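Local coordinates for glyceraldehyde-3-phosphate dehydrogenase (Sulfolobus solfataricus, PDB 1B7G), which oxidises and phosphorylates D-glyceraldehyde 3-phosphate to 1,3-bisphosphoglycerate in glycolysis, using NADP in marked preference to NAD, at residues A[219-224]-A[294-299]; A[144-149]-A[276-281]. The protein carries 1 engineered substitution. All coordinates share one frame; numbering follows the deposited sequence.

In the fold
Both contacts lie in the C-terminal, catalytic domain of the enzyme, their centres 8 Å apart, and both reach its mixed sheet. Contact 1 pairs strand 219-227 with strand 291-298 inside that sheet; contact 2 sets helix 139-152, which carries the predicted nucleophile Cys139 at its start, against strand 278-288, the next strand beyond 291-298. Along the chain the segments alternate: 144-149, 219-224, 276-281, 294-299. Strand 291-298 joins the two contacts, since the Ala297 N and Met279 O atoms lie 2.8 Å apart, a probable hydrogen bond, and Tyr296 packs on Leu144. The helix with Cys139 is thus packed on the sheet that presents the catalytic-site residue His219.

Contact 1 (A[219-224]-A[294-299]); sequences HMHFIN and LMYAVH
Two neighbouring antiparallel strands of the catalytic domain's mixed sheet meet here, and the first begins with His219, which forms the catalytic site together with Cys139. The hydrogen-bonded pairs are His219-Val298, His221-Tyr296 and Ile223-Leu294; the straightest bond runs from Ile223 N to Leu294 O (2.9 Å, 170° at the hydrogen), nearly along the C=O axis.

On the face that carries these three pairs, helix 139-152 packs against the sheet. There Tyr296 takes the crowded first torsion, with CG between its backbone N and carbonyl carbon (chi1 56°), which brings the ring face against His221 CB. That CB sits 3.6 Å from the centroid of the Tyr296 ring, a CH-pi contact. The two rings cross obliquely, their planes at 34°, and His221 ND1 makes a weak, bent hydrogen bond of 2.8 Å to Tyr296 OH. The other ring nitrogen, NE2, is bonded to Asn140 OD1 of the phosphate site, so the imidazole is gripped mainly at NE2. His219 is held through ND1 by the backbone N of Arg167.

On the opposite face Met295 lies alongside Phe222, with Met295 CB 3.5 Å from Phe222 CD1. The sulfur of Met295 stands at the ring edge as a Met-aromatic contact. The bent end of Met220 reaches the same sulfur, Met220 CE to Met295 SD 3.7 Å.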
loop_
_atom_site.group_PDB
_atom_site.type_symbol
_atom_site.label_atom_id
_atom_site.label_comp_id
_atom_site.label_asym_id
_atom_site.label_seq_id
_atom_site.Cartn_x
_atom_site.Cartn_y
_atom_site.Cartn_z
ATOM N N HIS A 219 -9.756 -9.482 6.074
ATOM C CA HIS A 219 -10.668 -10.532 6.457
ATOM C C HIS A 219 -11.985 -10.306 5.725
ATOM O O HIS A 219 -12.244 -9.176 5.296
ATOM C CB HIS A 219 -11.003 -10.425 7.949
ATOM C CG HIS A 219 -9.856 -10.476 8.888
ATOM N ND1 HIS A 219 -8.949 -11.497 8.933
ATOM C CD2 HIS A 219 -9.466 -9.610 9.866
ATOM C CE1 HIS A 219 -8.078 -11.314 9.890
ATOM N NE2 HIS A 219 -8.390 -10.146 10.493
ATOM N N MET A 220 -12.850 -11.329 5.747
ATOM C CA MET A 220 -14.195 -11.209 5.284
ATOM C C MET A 220 -15.162 -11.918 6.228
ATOM O O MET A 220 -14.884 -12.965 6.819
ATOM C CB MET A 220 -14.511 -11.661 3.842
ATOM C CG MET A 220 -14.207 -10.575 2.806
ATOM S SD MET A 220 -14.721 -10.977 1.150
ATOM C CE MET A 220 -16.507 -10.640 1.298
ATOM N N HIS A 221 -16.359 -11.293 6.362
ATOM C CA HIS A 221 -17.409 -11.892 7.175
ATOM C C HIS A 221 -18.651 -12.219 6.331
ATOM O O HIS A 221 -19.037 -11.525 5.452
ATOM C CB HIS A 221 -17.912 -11.025 8.351
ATOM C CG HIS A 221 -16.844 -10.691 9.360
ATOM N ND1 HIS A 221 -17.166 -10.396 10.685
ATOM C CD2 HIS A 221 -15.518 -10.599 9.257
ATOM C CE1 HIS A 221 -15.999 -10.164 11.333
ATOM N NE2 HIS A 221 -15.023 -10.253 10.480
ATOM N N PHE A 222 -19.314 -13.312 6.752
ATOM C CA PHE A 222 -20.541 -13.695 6.005
ATOM C C PHE A 222 -21.610 -13.919 7.070
ATOM O O PHE A 222 -21.375 -14.714 7.989
ATOM C CB PHE A 222 -20.316 -14.948 5.172
ATOM C CG PHE A 222 -19.189 -14.797 4.174
ATOM C CD1 PHE A 222 -19.406 -14.143 2.976
ATOM C CD2 PHE A 222 -17.915 -15.245 4.471
ATOM C CE1 PHE A 222 -18.362 -13.976 2.072
ATOM C CE2 PHE A 222 -16.867 -15.075 3.573
ATOM C CZ PHE A 222 -17.099 -14.441 2.370
ATOM N N ILE A 223 -22.611 -13.044 7.081
ATOM C CA ILE A 223 -23.439 -13.044 8.288
ATOM C C ILE A 223 -24.934 -13.158 8.045
ATOM O O ILE A 223 -25.447 -12.912 6.994
ATOM C CB ILE A 223 -23.244 -11.790 9.164
ATOM C CG1 ILE A 223 -23.788 -10.589 8.387
ATOM C CG2 ILE A 223 -21.802 -11.560 9.581
ATOM C CD1 ILE A 223 -24.116 -9.447 9.355
ATOM N N ASN A 224 -25.525 -13.727 9.094
ATOM C CA ASN A 224 -26.968 -13.969 9.070
ATOM C C ASN A 224 -27.525 -13.416 10.395
ATOM O O ASN A 224 -27.201 -13.934 11.446
ATOM C CB ASN A 224 -27.242 -15.455 8.936
ATOM C CG ASN A 224 -28.726 -15.787 9.023
ATOM O OD1 ASN A 224 -29.478 -15.453 9.946
ATOM N ND2 ASN A 224 -29.193 -16.491 7.996
ATOM N N LEU A 294 -25.764 -10.636 4.699
ATOM C CA LEU A 294 -24.848 -9.750 3.975
ATOM C C LEU A 294 -23.397 -10.198 4.181
ATOM O O LEU A 294 -23.045 -11.010 5.060
ATOM C CB LEU A 294 -25.051 -8.276 4.341
ATOM C CG LEU A 294 -24.892 -7.928 5.829
ATOM C CD1 LEU A 294 -23.452 -7.627 6.168
ATOM C CD2 LEU A 294 -25.805 -6.744 6.186
ATOM N N MET A 295 -22.470 -9.635 3.411
ATOM C CA MET A 295 -21.052 -9.964 3.631
ATOM C C MET A 295 -20.248 -8.668 3.615
ATOM O O MET A 295 -20.661 -7.670 2.982
ATOM C CB MET A 295 -20.553 -10.914 2.490
ATOM C CG MET A 295 -20.699 -10.188 1.155
ATOM S SD MET A 295 -19.904 -11.030 -0.180
ATOM C CE MET A 295 -20.911 -12.426 -0.499
ATOM N N TYR A 296 -19.115 -8.683 4.294
ATOM C CA TYR A 296 -18.297 -7.465 4.345
ATOM C C TYR A 296 -16.833 -7.813 4.490
ATOM O O TYR A 296 -16.454 -8.915 4.957
ATOM C CB TYR A 296 -18.843 -6.520 5.451
ATOM C CG TYR A 296 -18.958 -7.081 6.844
ATOM C CD1 TYR A 296 -17.828 -7.215 7.663
ATOM C CD2 TYR A 296 -20.169 -7.445 7.382
ATOM C CE1 TYR A 296 -17.949 -7.718 8.942
ATOM C CE2 TYR A 296 -20.300 -7.925 8.672
ATOM C CZ TYR A 296 -19.180 -8.089 9.442
ATOM O OH TYR A 296 -19.291 -8.617 10.701
ATOM N N ALA A 297 -15.993 -6.836 4.091
ATOM C CA ALA A 297 -14.560 -6.960 4.306
ATOM C C ALA A 297 -14.110 -6.186 5.533
ATOM O O ALA A 297 -14.738 -5.169 5.908
ATOM C CB ALA A 297 -13.757 -6.482 3.079
ATOM N N VAL A 298 -13.027 -6.599 6.172
ATOM C CA VAL A 298 -12.483 -5.905 7.335
ATOM C C VAL A 298 -10.971 -5.685 7.134
ATOM O O VAL A 298 -10.246 -6.648 6.914
ATOM C CB VAL A 298 -12.680 -6.698 8.628
ATOM C CG1 VAL A 298 -12.087 -6.003 9.838
ATOM C CG2 VAL A 298 -14.184 -7.001 8.894
ATOM N N HIS A 299 -10.521 -4.437 7.152
ATOM C CA HIS A 299 -9.079 -4.169 7.060
ATOM C C HIS A 299 -8.500 -4.232 8.454
ATOM O O HIS A 299 -8.587 -3.259 9.242
ATOM C CB HIS A 299 -8.758 -2.842 6.369
ATOM C CG HIS A 299 -7.258 -2.625 6.266
ATOM N ND1 HIS A 299 -6.662 -1.415 6.505
ATOM C CD2 HIS A 299 -6.251 -3.472 5.994
ATOM C CE1 HIS A 299 -5.357 -1.516 6.390
ATOM N NE2 HIS A 299 -5.077 -2.770 6.049
#

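Contact 2 (A[144-149]-A[276-281]); sequences LLRTIC and PEVMIF
Arg146 makes the close part of this contact: its chain runs extended from CG to NE, carrying the guanidinium beyond the helix to the turn before strand 278-288. Arg146 NH1 gives a nearly straight hydrogen bond to Pro276 O, 2.9 Å long with 173° at the hydrogen. The acceptor lies in the guanidinium plane and the donor in the carbonyl plane, so two flat groups meet edge to edge. NH1 also bonds Arg245 O, while NH2 forms a salt bridge with Glu307; these further partners hold the buried guanidinium in its rotation, and Glu307 probably balances its charge.

The fold element is helix 139-152 laid against the mixed sheet of the catalytic domain, here over the strand that follows Pro276. Beyond the polar tip of the arginine the packing is looser. Val278 points toward the helix, and its side chain and that of Arg146 pass each other in opposite directions, Val278 CG2 lying 4.1 Å from Arg146 CD. The other branch, Val278 CG1, has chi1 173°, anti to the backbone N, and comes to 3.9 Å from Thr147 OG1, a hydroxyl bonded to Ala143 O in its own helix. Tyr296 of the neighbouring strand 291-298 touches Thr147, Val278 and Ile280.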
loop_
_atom_site.group_PDB
_atom_site.type_symbol
_atom_site.label_atom_id
_atom_site.label_comp_id
_atom_site.label_asym_id
_atom_site.label_seq_id
_atom_site.Cartn_x
_atom_site.Cartn_y
_atom_site.Cartn_z
ATOM N N LEU A 144 -18.075 -6.876 13.732
ATOM C CA LEU A 144 -19.400 -7.474 14.040
ATOM C C LEU A 144 -20.237 -6.516 14.923
ATOM O O LEU A 144 -21.414 -6.318 14.683
ATOM C CB LEU A 144 -19.171 -8.791 14.749
ATOM C CG LEU A 144 -18.841 -10.070 13.948
ATOM C CD1 LEU A 144 -18.180 -11.064 14.883
ATOM C CD2 LEU A 144 -20.111 -10.670 13.348
ATOM N N LEU A 145 -19.630 -5.902 15.945
ATOM C CA LEU A 145 -20.325 -4.958 16.808
ATOM C C LEU A 145 -20.808 -3.712 16.093
ATOM O O LEU A 145 -21.974 -3.336 16.289
ATOM C CB LEU A 145 -19.451 -4.555 18.013
ATOM C CG LEU A 145 -19.290 -5.727 19.002
ATOM C CD1 LEU A 145 -18.184 -5.438 19.999
ATOM C CD2 LEU A 145 -20.652 -6.002 19.640
ATOM N N ARG A 146 -20.009 -3.115 15.212
ATOM C CA ARG A 146 -20.466 -1.944 14.489
ATOM C C ARG A 146 -21.695 -2.311 13.639
ATOM O O ARG A 146 -22.576 -1.492 13.493
ATOM C CB ARG A 146 -19.437 -1.313 13.567
ATOM C CG ARG A 146 -18.159 -0.851 14.325
ATOM C CD ARG A 146 -17.372 -0.036 13.256
ATOM N NE ARG A 146 -16.118 0.444 13.853
ATOM C CZ ARG A 146 -15.011 0.651 13.131
ATOM N NH1 ARG A 146 -15.030 0.498 11.805
ATOM N NH2 ARG A 146 -13.929 1.058 13.773
ATOM N N THR A 147 -21.616 -3.477 12.978
ATOM C CA THR A 147 -22.740 -3.879 12.121
ATOM C C THR A 147 -23.973 -4.186 12.976
ATOM O O THR A 147 -25.019 -3.648 12.644
ATOM C CB THR A 147 -22.335 -5.127 11.284
ATOM O OG1 THR A 147 -21.109 -4.810 10.596
ATOM C CG2 THR A 147 -23.435 -5.527 10.346
ATOM N N ILE A 148 -23.852 -4.918 14.051
ATOM C CA ILE A 148 -24.981 -5.272 14.924
ATOM C C ILE A 148 -25.578 -4.056 15.644
ATOM O O ILE A 148 -26.803 -3.843 15.625
ATOM C CB ILE A 148 -24.565 -6.309 15.979
ATOM C CG1 ILE A 148 -24.077 -7.649 15.429
ATOM C CG2 ILE A 148 -25.752 -6.549 16.928
ATOM C CD1 ILE A 148 -23.358 -8.493 16.475
ATOM N N CYS A 149 -24.761 -3.194 16.246
ATOM C CA CYS A 149 -25.340 -1.990 16.917
ATOM C C CYS A 149 -25.957 -1.024 15.944
ATOM O O CYS A 149 -27.099 -0.558 16.172
ATOM C CB CYS A 149 -24.340 -1.351 17.855
ATOM S SG CYS A 149 -23.760 -2.405 19.162
ATOM N N PRO A 276 -10.254 1.841 7.621
ATOM C CA PRO A 276 -10.698 1.492 8.945
ATOM C C PRO A 276 -12.184 1.170 9.055
ATOM O O PRO A 276 -12.653 0.758 10.128
ATOM C CB PRO A 276 -10.360 2.698 9.808
ATOM C CG PRO A 276 -9.648 3.681 8.930
ATOM C CD PRO A 276 -9.824 3.270 7.508
ATOM N N GLU A 277 -12.973 1.488 8.058
ATOM C CA GLU A 277 -14.393 1.262 8.039
ATOM C C GLU A 277 -14.777 -0.188 7.686
ATOM O O GLU A 277 -14.061 -0.815 6.894
ATOM C CB GLU A 277 -15.048 2.168 6.993
ATOM C CG GLU A 277 -14.778 3.678 7.251
ATOM C CD GLU A 277 -13.490 4.181 6.634
ATOM O OE1 GLU A 277 -12.760 3.383 5.990
ATOM O OE2 GLU A 277 -13.182 5.393 6.792
ATOM N N VAL A 278 -15.923 -0.636 8.159
ATOM C CA VAL A 278 -16.444 -1.973 7.757
ATOM C C VAL A 278 -16.911 -1.841 6.330
ATOM O O VAL A 278 -17.629 -0.861 6.047
ATOM C CB VAL A 278 -17.600 -2.428 8.680
ATOM C CG1 VAL A 278 -18.270 -3.724 8.199
ATOM C CG2 VAL A 278 -17.055 -2.679 10.086
ATOM N N MET A 279 -16.470 -2.706 5.399
ATOM C CA MET A 279 -16.780 -2.581 3.990
ATOM C C MET A 279 -17.903 -3.537 3.562
ATOM O O MET A 279 -17.632 -4.725 3.319
ATOM C CB MET A 279 -15.540 -2.854 3.121
ATOM C CG MET A 279 -14.468 -1.776 3.166
ATOM S SD MET A 279 -12.813 -2.405 2.808
ATOM C CE MET A 279 -12.261 -2.954 4.369
ATOM N N ILE A 280 -19.152 -3.080 3.596
ATOM C CA ILE A 280 -20.279 -3.959 3.291
ATOM C C ILE A 280 -20.559 -3.970 1.793
ATOM O O ILE A 280 -20.693 -2.920 1.164
ATOM C CB ILE A 280 -21.559 -3.546 4.036
ATOM C CG1 ILE A 280 -21.352 -3.678 5.547
ATOM C CG2 ILE A 280 -22.755 -4.393 3.562
ATOM C CD1 ILE A 280 -22.486 -3.192 6.402
ATOM N N PHE A 281 -20.609 -5.176 1.229
ATOM C CA PHE A 281 -20.942 -5.333 -0.190
ATOM C C PHE A 281 -22.428 -5.118 -0.388
ATOM O O PHE A 281 -23.250 -5.899 0.106
ATOM C CB PHE A 281 -20.498 -6.740 -0.680
ATOM C CG PHE A 281 -18.978 -6.772 -0.742
ATOM C CD1 PHE A 281 -18.229 -7.064 0.381
ATOM C CD2 PHE A 281 -18.345 -6.446 -1.935
ATOM C CE1 PHE A 281 -16.859 -7.086 0.306
ATOM C CE2 PHE A 281 -16.954 -6.446 -2.011
ATOM C CZ PHE A 281 -16.231 -6.752 -0.884
#